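Local coordinates for rhamnosidase B (Bacillus sp., PDB 2OKX), which probably removes terminal alpha-L-rhamnose from glycosides by hydrolysis, as a family GH78 alpha-L-rhamnosidase, at residues L223-Q228 against V240-Y245; G265-G270 against G312-A317; Q765-A770 against A782-Y787; V915-V920 against L925-E930; I935-T940 against V949-Y954. One frame throughout, in Å; residues are numbered along the deposited sequence.

The five contacts follow one another along the chain and fall into three regions. Contacts 1 and 2, with centres about 10 Å apart, share the D2 domain and touch: Leu225 packs on Ser314 and Arg267, and strand 219-223 pairs with strand 314-320. Contact 3 joins two helices of the six-hairpin catalytic domain, its centre about 45 Å from that of contact 1. Contacts 4 and 5, centres about 11 Å apart, belong to the C-terminal beta domain, where strands 924-932 and 946-954 are sheet neighbours. They lie across the chain's centre from contacts 1 and 2, centres about 60 to 63 Å apart, consistent with beta domains flanking a helical catalytic core.

Contact 1: residues L223-Q228 against V240-Y245; sequences LDLRNQ and VSYCGY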
# COMPACT_ATOMS: atom_id res chain seq x y z
N LEU A 223 17.26 12.08 -3.24
CA LEU A 223 17.01 13.32 -2.51
C LEU A 223 15.57 13.46 -2.04
O LEU A 223 14.64 13.18 -2.80
CB LEU A 223 17.34 14.53 -3.39
CG LEU A 223 18.20 14.39 -4.64
CD1 LEU A 223 18.31 15.75 -5.32
CD2 LEU A 223 19.58 13.86 -4.29
N ASP A 224 15.39 13.89 -0.80
CA ASP A 224 14.05 14.11 -0.28
C ASP A 224 13.81 15.61 -0.43
O ASP A 224 13.99 16.39 0.51
CB ASP A 224 13.95 13.68 1.18
CG ASP A 224 12.53 13.69 1.69
OD1 ASP A 224 12.25 13.00 2.70
OD2 ASP A 224 11.68 14.38 1.10
N LEU A 225 13.43 16.00 -1.64
CA LEU A 225 13.17 17.40 -1.96
C LEU A 225 11.99 17.98 -1.19
O LEU A 225 11.97 19.17 -0.89
CB LEU A 225 12.95 17.55 -3.46
CG LEU A 225 14.16 17.23 -4.35
CD1 LEU A 225 13.78 17.33 -5.82
CD2 LEU A 225 15.29 18.20 -4.02
N ARG A 226 11.01 17.13 -0.87
CA ARG A 226 9.84 17.58 -0.13
C ARG A 226 10.23 18.15 1.23
O ARG A 226 9.87 19.27 1.58
CB ARG A 226 8.85 16.41 0.05
CG ARG A 226 7.66 16.70 0.96
CD ARG A 226 6.90 15.41 1.24
NE ARG A 226 5.92 15.53 2.32
CZ ARG A 226 4.69 16.02 2.18
NH1 ARG A 226 3.87 16.09 3.22
NH2 ARG A 226 4.27 16.43 0.99
N ASN A 227 10.98 17.37 2.01
CA ASN A 227 11.40 17.81 3.33
C ASN A 227 12.51 18.87 3.27
O ASN A 227 12.69 19.64 4.21
CB ASN A 227 11.85 16.61 4.18
CG ASN A 227 10.69 15.67 4.53
OD1 ASN A 227 9.52 15.99 4.33
ND2 ASN A 227 11.04 14.50 5.08
N GLN A 228 13.25 18.90 2.16
CA GLN A 228 14.33 19.88 2.00
C GLN A 228 13.78 21.27 1.66
O GLN A 228 14.24 22.28 2.20
CB GLN A 228 15.31 19.42 0.92
CG GLN A 228 16.22 20.52 0.36
CD GLN A 228 17.23 21.06 1.36
OE1 GLN A 228 17.92 22.05 1.10
NE2 GLN A 228 17.33 20.40 2.52
N VAL A 240 2.46 18.91 -0.95
CA VAL A 240 2.92 20.29 -0.83
C VAL A 240 3.52 20.62 -2.18
O VAL A 240 3.88 19.73 -2.95
CB VAL A 240 4.02 20.48 0.25
CG1 VAL A 240 3.51 20.04 1.60
CG2 VAL A 240 5.29 19.73 -0.13
N SER A 241 3.60 21.91 -2.50
CA SER A 241 4.20 22.33 -3.75
C SER A 241 5.30 23.31 -3.39
O SER A 241 5.19 24.05 -2.42
CB SER A 241 3.17 23.00 -4.65
OG SER A 241 2.20 22.07 -5.10
N TYR A 242 6.39 23.28 -4.15
CA TYR A 242 7.49 24.19 -3.91
C TYR A 242 8.04 24.69 -5.22
O TYR A 242 7.91 24.04 -6.26
CB TYR A 242 8.61 23.53 -3.08
CG TYR A 242 8.99 22.13 -3.50
CD1 TYR A 242 8.56 21.02 -2.77
CD2 TYR A 242 9.77 21.91 -4.64
CE1 TYR A 242 8.90 19.72 -3.16
CE2 TYR A 242 10.11 20.62 -5.03
CZ TYR A 242 9.67 19.53 -4.29
OH TYR A 242 10.00 18.25 -4.69
N CYS A 243 8.66 25.87 -5.16
CA CYS A 243 9.24 26.50 -6.33
C CYS A 243 10.73 26.69 -6.07
O CYS A 243 11.11 27.27 -5.06
CB CYS A 243 8.57 27.85 -6.57
SG CYS A 243 9.22 28.77 -7.97
N GLY A 244 11.57 26.20 -6.97
CA GLY A 244 13.00 26.35 -6.78
C GLY A 244 13.81 25.43 -7.67
O GLY A 244 13.27 24.79 -8.58
N TYR A 245 15.11 25.35 -7.40
CA TYR A 245 16.00 24.51 -8.19
C TYR A 245 16.95 23.71 -7.32
O TYR A 245 17.08 23.94 -6.12
CB TYR A 245 16.90 25.35 -9.11
CG TYR A 245 16.21 26.35 -10.00
CD1 TYR A 245 15.79 27.59 -9.50
CD2 TYR A 245 16.01 26.08 -11.35
CE1 TYR A 245 15.19 28.53 -10.34
CE2 TYR A 245 15.41 27.00 -12.19
CZ TYR A 245 15.00 28.22 -11.68
OH TYR A 245 14.40 29.13 -12.51
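Tyr242 has CG wedged between its own backbone N and carbonyl carbon (chi1 45°), which carries the ring toward helix 225-229, while Arg226 sends CG anti to its N (chi1 173°) and runs extended toward Val240. The phenol end of Tyr242 meets the first turn of the helix: OH lies 3.3 Å from Leu225 CB, and CE1 lies 3.8 Å from Arg226 CA, approached obliquely. The side chains of Leu225 and Tyr242 lie crosswise, as do those of Arg226 and Val240. In the latter pair Arg226 NH2 comes 3.6 Å from Val240 CG2, and Arg226 CG stands 4.0 Å from the same methyl. At the helix start, N-cap Asp224 OD2 accepts from Asn227 N at 3.2 Å, the N-H coming from above the carboxylate plane. Outside partners hold the polar ends: Asp309 OD2 binds Tyr242 OH, and Arg226 donates through NH1 to Asn238 O and through NH2 to Asp309 O. A phenylalanine in place of Tyr242 would probably leave Asp309 OD2 without this partner and open a gap beside Leu225 CB. Helix and strand thus meet by van der Waals contact, the buried hydroxyl and guanidinium lying against carbon while their hydrogen bonds to Asp309 and Asn238 probably fix their orientation.

Contact 2: residues G265-G270 against G312-A317; sequences GVRGSG and GSSHFA. With GOL (glycerol), chain G.
A small pocket of the D2 domain, between the loop 265-270 and the start of strand 314-320, holds a glycerol that probably came from the crystallisation liquor. At one end Arg267 NE donates to Ser314 OG at 3.0 Å in a nearly straight bond (170°), with the hydroxyl in the guanidinium plane. The arginine reaches it with CG anti to its carbonyl carbon (chi1 -83°) and an extended chain, and Asp309 forms a salt bridge with NH2. Strand 314-320 lies in a five-stranded antiparallel sheet, between strands 256-262 and 219-223, and the loop follows the first of these. Glycerol O3 donates to Gly265 O at 2.7 Å and faces Arg267 N at a distance doubtfully short for a hydrogen bond, while glycerol O1 donates weakly to His315 O at 2.9 Å. Beside the glycerol, one water donates to both Gly265 O at 3.0 Å and His315 O at 2.7 Å, bridging loop and strand.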
# COMPACT_ATOMS: atom_id res chain seq x y z
N GLY A 265 12.62 11.22 -13.79
CA GLY A 265 12.33 12.42 -14.57
C GLY A 265 12.65 13.74 -13.90
O GLY A 265 13.08 13.79 -12.75
N VAL A 266 12.45 14.83 -14.65
CA VAL A 266 12.70 16.18 -14.15
C VAL A 266 11.39 16.77 -13.63
O VAL A 266 10.45 16.97 -14.39
CB VAL A 266 13.24 17.09 -15.27
CG1 VAL A 266 13.48 18.49 -14.73
CG2 VAL A 266 14.53 16.51 -15.83
N ARG A 267 11.35 17.06 -12.33
CA ARG A 267 10.16 17.61 -11.68
C ARG A 267 9.68 18.93 -12.26
O ARG A 267 8.48 19.13 -12.46
CB ARG A 267 10.42 17.82 -10.19
CG ARG A 267 10.21 16.59 -9.36
CD ARG A 267 10.45 16.85 -7.89
NE ARG A 267 10.09 15.66 -7.12
CZ ARG A 267 8.84 15.28 -6.88
NH1 ARG A 267 7.82 16.00 -7.34
NH2 ARG A 267 8.61 14.17 -6.20
N GLY A 268 10.62 19.83 -12.54
CA GLY A 268 10.27 21.13 -13.06
C GLY A 268 10.30 21.31 -14.56
O GLY A 268 10.25 20.34 -15.32
N SER A 269 10.38 22.57 -14.98
CA SER A 269 10.38 22.94 -16.39
C SER A 269 11.60 22.51 -17.21
O SER A 269 11.54 22.49 -18.43
CB SER A 269 10.21 24.45 -16.52
OG SER A 269 11.31 25.14 -15.96
N GLY A 270 12.71 22.19 -16.55
CA GLY A 270 13.87 21.78 -17.30
C GLY A 270 15.20 21.78 -16.58
O GLY A 270 15.27 21.94 -15.36
N GLY A 312 8.46 11.02 -0.93
CA GLY A 312 9.20 9.96 -1.58
C GLY A 312 10.49 10.53 -2.14
O GLY A 312 10.66 11.75 -2.18
N SER A 313 11.39 9.67 -2.59
CA SER A 313 12.67 10.12 -3.11
C SER A 313 12.66 10.61 -4.55
O SER A 313 11.94 10.08 -5.40
CB SER A 313 13.71 8.99 -2.99
OG SER A 313 13.88 8.61 -1.64
N SER A 314 13.46 11.64 -4.81
CA SER A 314 13.65 12.20 -6.15
C SER A 314 15.05 11.69 -6.49
O SER A 314 15.90 11.60 -5.60
CB SER A 314 13.61 13.73 -6.11
OG SER A 314 12.32 14.19 -5.73
N HIS A 315 15.29 11.35 -7.75
CA HIS A 315 16.58 10.80 -8.14
C HIS A 315 17.39 11.63 -9.12
O HIS A 315 16.85 12.24 -10.04
CB HIS A 315 16.36 9.40 -8.71
CG HIS A 315 15.87 8.42 -7.68
ND1 HIS A 315 16.72 7.66 -6.92
CD2 HIS A 315 14.62 8.16 -7.22
CE1 HIS A 315 16.03 6.96 -6.04
NE2 HIS A 315 14.75 7.25 -6.20
N PHE A 316 18.71 11.63 -8.91
CA PHE A 316 19.65 12.37 -9.74
C PHE A 316 20.90 11.52 -9.94
O PHE A 316 21.46 11.00 -8.97
CB PHE A 316 20.04 13.67 -9.03
CG PHE A 316 20.92 14.58 -9.84
CD1 PHE A 316 21.84 15.42 -9.22
CD2 PHE A 316 20.81 14.62 -11.23
CE1 PHE A 316 22.63 16.29 -9.96
CE2 PHE A 316 21.60 15.48 -11.98
CZ PHE A 316 22.51 16.32 -11.35
N ALA A 317 21.33 11.36 -11.19
CA ALA A 317 22.52 10.56 -11.46
C ALA A 317 23.38 11.20 -12.54
O ALA A 317 22.89 11.97 -13.37
CB ALA A 317 22.12 9.14 -11.90
C1 GOL G . 16.49 15.87 -9.30
O1 GOL G . 17.28 14.88 -8.95
C2 GOL G . 15.27 15.31 -10.03
O2 GOL G . 14.56 14.41 -9.17
C3 GOL G . 14.36 16.46 -10.44
O3 GOL G . 13.23 15.92 -11.11
O HOH W 1 14.74 11.64 -11.53

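Contact 3: residues Q765-A770 against A782-Y787; sequences QTQVVA and AVIEGY
Ile784 meets Gln767 with both branches of its side chain. Its CG2, anti to the backbone N, reaches the helix backbone, 3.4 Å from Gln767 O; its CD1 turns to the side chain, 3.5 Å from Gln767 OE1 and 4.0 Å from Gln767 CB. The two side chains cross at about a right angle, and the CA atoms here are 6.3 Å apart, the nearest across the segments. One turn later, Tyr787 offers CD1 to Gln767 CG at 4.1 Å, its ring plane 84° from the glutamine amide. The bend of Gln767 at chi2 (-44°) turns the amide so that OE1 lies by Ile784 CD1, while CG, placed by chi1, faces Tyr787; NE2 donates to Tyr748 O and Ser763 O. The hydroxyl of Tyr787 is anchored to Arg746 O, and its ring packs edge-to-face with Phe795. Successive helices 764-772 and 778-789 thus join by van der Waals packing of Ile784 and Tyr787 on a glutamine hydrogen-bonded away from the second helix, within the helical catalytic domain of the six-hairpin glycosidases.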
# COMPACT_ATOMS: atom_id res chain seq x y z
N GLN A 765 -19.84 4.00 -16.41
CA GLN A 765 -19.76 4.10 -14.96
C GLN A 765 -20.99 4.74 -14.32
O GLN A 765 -21.62 4.17 -13.43
CB GLN A 765 -18.51 4.87 -14.54
CG GLN A 765 -17.17 4.14 -14.76
CD GLN A 765 -16.59 4.31 -16.15
OE1 GLN A 765 -15.42 4.02 -16.39
NE2 GLN A 765 -17.41 4.78 -17.09
N THR A 766 -21.32 5.95 -14.77
CA THR A 766 -22.46 6.66 -14.22
C THR A 766 -23.77 5.89 -14.39
O THR A 766 -24.61 5.88 -13.49
CB THR A 766 -22.60 8.05 -14.86
OG1 THR A 766 -21.42 8.82 -14.57
CG2 THR A 766 -23.82 8.78 -14.29
N GLN A 767 -23.93 5.24 -15.54
CA GLN A 767 -25.13 4.48 -15.81
C GLN A 767 -25.21 3.26 -14.89
O GLN A 767 -26.27 2.96 -14.33
CB GLN A 767 -25.15 4.01 -17.27
CG GLN A 767 -24.79 5.08 -18.30
CD GLN A 767 -25.47 6.41 -18.03
OE1 GLN A 767 -26.67 6.48 -17.79
NE2 GLN A 767 -24.69 7.49 -18.08
N VAL A 768 -24.09 2.56 -14.74
CA VAL A 768 -24.04 1.38 -13.88
C VAL A 768 -24.41 1.77 -12.45
O VAL A 768 -25.20 1.08 -11.79
CB VAL A 768 -22.64 0.73 -13.88
CG1 VAL A 768 -22.55 -0.34 -12.80
CG2 VAL A 768 -22.35 0.12 -15.24
N VAL A 769 -23.85 2.87 -11.96
CA VAL A 769 -24.14 3.32 -10.61
C VAL A 769 -25.61 3.69 -10.44
O VAL A 769 -26.20 3.41 -9.40
CB VAL A 769 -23.26 4.54 -10.22
CG1 VAL A 769 -23.63 5.03 -8.84
CG2 VAL A 769 -21.78 4.14 -10.26
N ALA A 770 -26.19 4.32 -11.45
CA ALA A 770 -27.60 4.70 -11.38
C ALA A 770 -28.46 3.44 -11.26
O ALA A 770 -29.45 3.42 -10.53
CB ALA A 770 -27.99 5.49 -12.63
N ALA A 782 -34.85 0.07 -17.86
CA ALA A 782 -34.76 -0.78 -19.04
C ALA A 782 -33.67 -0.27 -19.98
O ALA A 782 -32.92 -1.05 -20.56
CB ALA A 782 -36.10 -0.81 -19.77
N VAL A 783 -33.60 1.05 -20.13
CA VAL A 783 -32.60 1.66 -21.00
C VAL A 783 -31.20 1.34 -20.48
O VAL A 783 -30.32 0.95 -21.25
CB VAL A 783 -32.77 3.20 -21.06
CG1 VAL A 783 -31.70 3.80 -21.97
CG2 VAL A 783 -34.15 3.54 -21.58
N ILE A 784 -31.00 1.50 -19.18
CA ILE A 784 -29.69 1.22 -18.58
C ILE A 784 -29.31 -0.24 -18.80
O ILE A 784 -28.17 -0.55 -19.12
CB ILE A 784 -29.69 1.52 -17.06
CG1 ILE A 784 -30.05 3.00 -16.82
CG2 ILE A 784 -28.32 1.22 -16.47
CD1 ILE A 784 -29.10 3.98 -17.48
N GLU A 785 -30.28 -1.14 -18.64
CA GLU A 785 -30.03 -2.57 -18.83
C GLU A 785 -29.54 -2.86 -20.24
O GLU A 785 -28.76 -3.79 -20.46
CB GLU A 785 -31.29 -3.37 -18.53
CG GLU A 785 -31.67 -3.34 -17.06
CD GLU A 785 -32.83 -4.26 -16.72
OE1 GLU A 785 -33.14 -4.39 -15.51
OE2 GLU A 785 -33.44 -4.83 -17.65
N GLY A 786 -30.00 -2.07 -21.21
CA GLY A 786 -29.56 -2.27 -22.58
C GLY A 786 -28.09 -1.93 -22.68
O GLY A 786 -27.32 -2.61 -23.37
N TYR A 787 -27.69 -0.87 -21.98
CA TYR A 787 -26.29 -0.44 -21.98
C TYR A 787 -25.43 -1.52 -21.32
O TYR A 787 -24.32 -1.79 -21.77
CB TYR A 787 -26.15 0.88 -21.21
CG TYR A 787 -26.84 2.06 -21.87
CD1 TYR A 787 -27.12 3.22 -21.15
CD2 TYR A 787 -27.21 2.02 -23.22
CE1 TYR A 787 -27.75 4.32 -21.75
CE2 TYR A 787 -27.84 3.11 -23.83
CZ TYR A 787 -28.10 4.25 -23.09
OH TYR A 787 -28.74 5.32 -23.69

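Contact 4: residues V915-V920 against L925-E930; sequences VSWEFV and LKLRIE
Phe919 and Leu925 pack at the turn end of an antiparallel beta hairpin, strands 912-921 and 924-932. Leu925 CD2 sits over the middle of the Phe919 ring, 3.6 Å from its centroid and 4° off the normal, a CH-pi contact. With the Phe919 ring cut back to an alanine, Leu925 CD2 is likely to be left without its aromatic cover at the turn end. On the same face, Leu927 CD1 lies 3.6 Å from Val915 CG1 and approaches the edge of the Trp917 ring near its plane. The indole is held in turn by Leu877 O, which binds Trp917 NE1. The side chains of Glu918 and Lys926 run together on the other face, with a long salt bridge of 3.7 Å between OE1 and NZ. Beneath them, hydrogen-bonded pairs set the register: Glu918 with Lys926, and Ser916 with Arg928. In the latter, Arg928 N reaches Ser916 O at 2.8 Å with an N-H...O angle of 169°.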
# COMPACT_ATOMS: atom_id res chain seq x y z
N VAL A 915 -20.95 -26.73 -1.86
CA VAL A 915 -21.88 -26.99 -2.95
C VAL A 915 -21.16 -27.53 -4.18
O VAL A 915 -20.07 -27.07 -4.54
CB VAL A 915 -22.62 -25.70 -3.38
CG1 VAL A 915 -23.41 -25.93 -4.66
CG2 VAL A 915 -23.54 -25.24 -2.26
N SER A 916 -21.75 -28.52 -4.82
CA SER A 916 -21.18 -29.07 -6.04
C SER A 916 -22.32 -29.43 -6.97
O SER A 916 -23.38 -29.88 -6.52
CB SER A 916 -20.34 -30.31 -5.75
OG SER A 916 -21.15 -31.41 -5.37
N TRP A 917 -22.13 -29.21 -8.27
CA TRP A 917 -23.14 -29.57 -9.24
C TRP A 917 -22.52 -29.86 -10.59
O TRP A 917 -21.41 -29.42 -10.89
CB TRP A 917 -24.23 -28.49 -9.37
CG TRP A 917 -23.78 -27.06 -9.54
CD1 TRP A 917 -23.85 -26.06 -8.60
CD2 TRP A 917 -23.25 -26.44 -10.73
NE1 TRP A 917 -23.42 -24.87 -9.14
CE2 TRP A 917 -23.04 -25.08 -10.44
CE3 TRP A 917 -22.94 -26.92 -12.01
CZ2 TRP A 917 -22.54 -24.18 -11.39
CZ3 TRP A 917 -22.43 -26.02 -12.95
CH2 TRP A 917 -22.24 -24.67 -12.64
N GLU A 918 -23.24 -30.63 -11.40
CA GLU A 918 -22.78 -30.97 -12.73
C GLU A 918 -23.96 -31.46 -13.54
O GLU A 918 -24.90 -32.02 -12.99
CB GLU A 918 -21.70 -32.05 -12.67
CG GLU A 918 -22.21 -33.44 -12.38
CD GLU A 918 -21.09 -34.46 -12.30
OE1 GLU A 918 -20.36 -34.45 -11.29
OE2 GLU A 918 -20.92 -35.25 -13.25
N PHE A 919 -23.94 -31.21 -14.85
CA PHE A 919 -25.02 -31.69 -15.70
C PHE A 919 -24.78 -33.16 -15.98
O PHE A 919 -23.70 -33.53 -16.43
CB PHE A 919 -25.07 -30.91 -17.02
CG PHE A 919 -25.69 -29.55 -16.90
CD1 PHE A 919 -24.91 -28.43 -16.68
CD2 PHE A 919 -27.07 -29.40 -16.99
CE1 PHE A 919 -25.49 -27.17 -16.54
CE2 PHE A 919 -27.67 -28.16 -16.85
CZ PHE A 919 -26.87 -27.03 -16.62
N VAL A 920 -25.77 -33.99 -15.69
CA VAL A 920 -25.63 -35.43 -15.92
C VAL A 920 -26.23 -35.81 -17.27
O VAL A 920 -25.96 -36.89 -17.80
CB VAL A 920 -26.32 -36.24 -14.80
CG1 VAL A 920 -25.66 -35.93 -13.46
CG2 VAL A 920 -27.81 -35.91 -14.75
N LEU A 925 -29.46 -31.46 -13.81
CA LEU A 925 -28.34 -31.30 -12.90
C LEU A 925 -28.36 -32.27 -11.73
O LEU A 925 -29.40 -32.80 -11.35
CB LEU A 925 -28.33 -29.89 -12.28
CG LEU A 925 -27.77 -28.65 -12.95
CD1 LEU A 925 -28.08 -27.45 -12.06
CD2 LEU A 925 -26.27 -28.78 -13.17
N LYS A 926 -27.18 -32.48 -11.17
CA LYS A 926 -27.00 -33.29 -9.97
C LYS A 926 -26.40 -32.21 -9.06
O LYS A 926 -25.44 -31.54 -9.45
CB LYS A 926 -25.99 -34.40 -10.19
CG LYS A 926 -25.96 -35.41 -9.06
CD LYS A 926 -24.56 -35.99 -8.87
CE LYS A 926 -23.99 -36.57 -10.15
NZ LYS A 926 -22.61 -37.09 -9.92
N LEU A 927 -26.97 -32.02 -7.88
CA LEU A 927 -26.50 -30.99 -6.96
C LEU A 927 -26.38 -31.50 -5.53
O LEU A 927 -27.29 -32.16 -5.03
CB LEU A 927 -27.46 -29.80 -7.00
CG LEU A 927 -27.37 -28.71 -5.91
CD1 LEU A 927 -26.09 -27.92 -6.09
CD2 LEU A 927 -28.58 -27.77 -6.01
N ARG A 928 -25.26 -31.20 -4.88
CA ARG A 928 -25.02 -31.61 -3.50
C ARG A 928 -24.76 -30.35 -2.67
O ARG A 928 -24.02 -29.46 -3.09
CB ARG A 928 -23.80 -32.54 -3.43
CG ARG A 928 -23.47 -33.05 -2.02
CD ARG A 928 -22.09 -33.71 -2.00
NE ARG A 928 -21.74 -34.25 -0.69
CZ ARG A 928 -22.20 -35.39 -0.19
NH1 ARG A 928 -23.04 -36.14 -0.90
NH2 ARG A 928 -21.81 -35.80 1.01
N ILE A 929 -25.38 -30.30 -1.50
CA ILE A 929 -25.24 -29.17 -0.59
C ILE A 929 -24.94 -29.72 0.80
O ILE A 929 -25.62 -30.63 1.27
CB ILE A 929 -26.56 -28.36 -0.51
CG1 ILE A 929 -26.92 -27.80 -1.89
CG2 ILE A 929 -26.42 -27.23 0.51
CD1 ILE A 929 -28.35 -27.31 -1.98
N GLU A 930 -23.92 -29.17 1.45
CA GLU A 930 -23.58 -29.61 2.80
C GLU A 930 -23.46 -28.38 3.67
O GLU A 930 -22.78 -27.41 3.32
CB GLU A 930 -22.26 -30.39 2.78
CG GLU A 930 -21.99 -31.16 4.06
CD GLU A 930 -20.95 -32.25 3.89
OE1 GLU A 930 -20.78 -33.07 4.82
OE2 GLU A 930 -20.29 -32.30 2.82

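Contact 5: residues I935-T940 against V949-Y954; sequences IEVNVT and VTQVKY. With CA (calcium ion), chain D.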
# COMPACT_ATOMS: atom_id res chain seq x y z
N ILE A 935 -28.84 -24.45 9.93
CA ILE A 935 -28.98 -23.44 8.89
C ILE A 935 -30.04 -23.86 7.89
O ILE A 935 -30.00 -24.97 7.35
CB ILE A 935 -27.63 -23.21 8.17
CG1 ILE A 935 -26.63 -22.60 9.17
CG2 ILE A 935 -27.82 -22.30 6.96
CD1 ILE A 935 -25.24 -22.39 8.61
N GLU A 936 -31.02 -22.99 7.66
CA GLU A 936 -32.08 -23.27 6.71
C GLU A 936 -31.56 -23.04 5.29
O GLU A 936 -30.94 -22.02 5.00
CB GLU A 936 -33.29 -22.36 6.99
CG GLU A 936 -34.34 -22.33 5.88
CD GLU A 936 -35.59 -21.55 6.27
OE1 GLU A 936 -36.29 -21.04 5.38
OE2 GLU A 936 -35.88 -21.46 7.48
N VAL A 937 -31.79 -24.02 4.41
CA VAL A 937 -31.33 -23.93 3.03
C VAL A 937 -32.49 -23.87 2.04
O VAL A 937 -33.35 -24.74 2.03
CB VAL A 937 -30.47 -25.16 2.66
CG1 VAL A 937 -29.97 -25.04 1.22
CG2 VAL A 937 -29.30 -25.29 3.64
N ASN A 938 -32.51 -22.83 1.21
CA ASN A 938 -33.54 -22.67 0.20
C ASN A 938 -32.88 -23.00 -1.14
O ASN A 938 -31.92 -22.35 -1.54
CB ASN A 938 -34.06 -21.23 0.19
CG ASN A 938 -34.56 -20.79 1.54
OD1 ASN A 938 -35.46 -21.42 2.12
ND2 ASN A 938 -33.99 -19.72 2.07
N VAL A 939 -33.39 -24.01 -1.84
CA VAL A 939 -32.81 -24.43 -3.11
C VAL A 939 -33.66 -24.10 -4.33
O VAL A 939 -34.85 -24.41 -4.37
CB VAL A 939 -32.56 -25.96 -3.13
CG1 VAL A 939 -31.83 -26.35 -4.42
CG2 VAL A 939 -31.76 -26.37 -1.92
N THR A 940 -33.03 -23.49 -5.34
CA THR A 940 -33.73 -23.14 -6.57
C THR A 940 -32.87 -23.53 -7.78
O THR A 940 -31.82 -22.93 -8.02
CB THR A 940 -33.99 -21.62 -6.68
OG1 THR A 940 -34.70 -21.16 -5.53
CG2 THR A 940 -34.82 -21.31 -7.93
N VAL A 949 -31.19 -33.28 -6.06
CA VAL A 949 -30.51 -32.50 -5.04
C VAL A 949 -30.28 -33.33 -3.77
O VAL A 949 -31.22 -33.88 -3.20
CB VAL A 949 -31.32 -31.24 -4.65
CG1 VAL A 949 -30.55 -30.42 -3.63
CG2 VAL A 949 -31.61 -30.42 -5.89
N THR A 950 -29.02 -33.42 -3.35
CA THR A 950 -28.67 -34.15 -2.14
C THR A 950 -28.26 -33.12 -1.09
O THR A 950 -27.23 -32.44 -1.23
CB THR A 950 -27.50 -35.12 -2.37
OG1 THR A 950 -27.86 -36.07 -3.38
CG2 THR A 950 -27.15 -35.86 -1.08
N GLN A 951 -29.07 -32.98 -0.05
CA GLN A 951 -28.77 -32.02 0.99
C GLN A 951 -28.32 -32.75 2.24
O GLN A 951 -29.05 -33.56 2.81
CB GLN A 951 -29.99 -31.16 1.31
CG GLN A 951 -29.66 -30.07 2.33
CD GLN A 951 -30.85 -29.19 2.65
OE1 GLN A 951 -31.68 -28.92 1.78
NE2 GLN A 951 -30.93 -28.72 3.89
N VAL A 952 -27.09 -32.44 2.67
CA VAL A 952 -26.49 -33.05 3.84
C VAL A 952 -26.32 -32.03 4.96
O VAL A 952 -25.83 -30.92 4.74
CB VAL A 952 -25.11 -33.63 3.49
CG1 VAL A 952 -24.49 -34.26 4.72
CG2 VAL A 952 -25.23 -34.66 2.37
N LYS A 953 -26.73 -32.40 6.17
CA LYS A 953 -26.59 -31.52 7.33
C LYS A 953 -25.64 -32.18 8.32
O LYS A 953 -25.73 -33.39 8.56
CB LYS A 953 -27.93 -31.29 8.02
CG LYS A 953 -28.88 -30.32 7.34
CD LYS A 953 -30.19 -30.26 8.11
CE LYS A 953 -31.10 -29.14 7.63
NZ LYS A 953 -30.56 -27.79 7.97
N TYR A 954 -24.74 -31.40 8.91
CA TYR A 954 -23.84 -31.96 9.90
C TYR A 954 -23.93 -31.15 11.19
O TYR A 954 -24.47 -30.04 11.19
CB TYR A 954 -22.39 -32.05 9.39
CG TYR A 954 -21.72 -30.74 9.03
CD1 TYR A 954 -22.05 -30.05 7.87
CD2 TYR A 954 -20.71 -30.22 9.84
CE1 TYR A 954 -21.39 -28.86 7.52
CE2 TYR A 954 -20.05 -29.04 9.50
CZ TYR A 954 -20.39 -28.37 8.34
OH TYR A 954 -19.73 -27.21 8.02
CA CA D . -26.80 -35.45 8.96
O HOH W 2 -28.28 -26.74 6.86
O HOH W 3 -33.74 -27.39 2.16
O HOH W 4 -32.89 -26.63 4.90
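Two beta strands of the C-terminal domain, 936-939 and 946-954, belong to different sheets and face each other with three waters bridging their segments, which run nearly antiparallel at 170° with axes 10.0 Å apart. Val937 and Gln951 pass alongside, pointing oppositely, Gln951 NE2 lying 3.8 Å from Val937 CB. The glutamine, its CG anti to the backbone N (chi1 -176°) and its chain extended, brings its amide within one water of the opposing backbone: one water donates to Val937 O and to Gln951 OE1, another accepts from Val937 N and from Gln951 NE2. Both polar ends of the amide are thereby tied to a single residue's backbone. A third water donates to Ile935 O over a notably short distance and accepts from Lys953 NZ at 2.7 Å; that ammonium also donates to Glu933 O. At the other end, Val939 CG1 and Val949 CG2 make a looser apolar contact at 4.3 Å. Lys953 O binds a calcium ion at 2.4 Å, with four further ligand atoms from outside the two segments. Strand 946-954 runs parallel to strand 924-932, on whose Leu927 and Ile929 Val939 packs, while strand 936-939 pairs with strand 888-891.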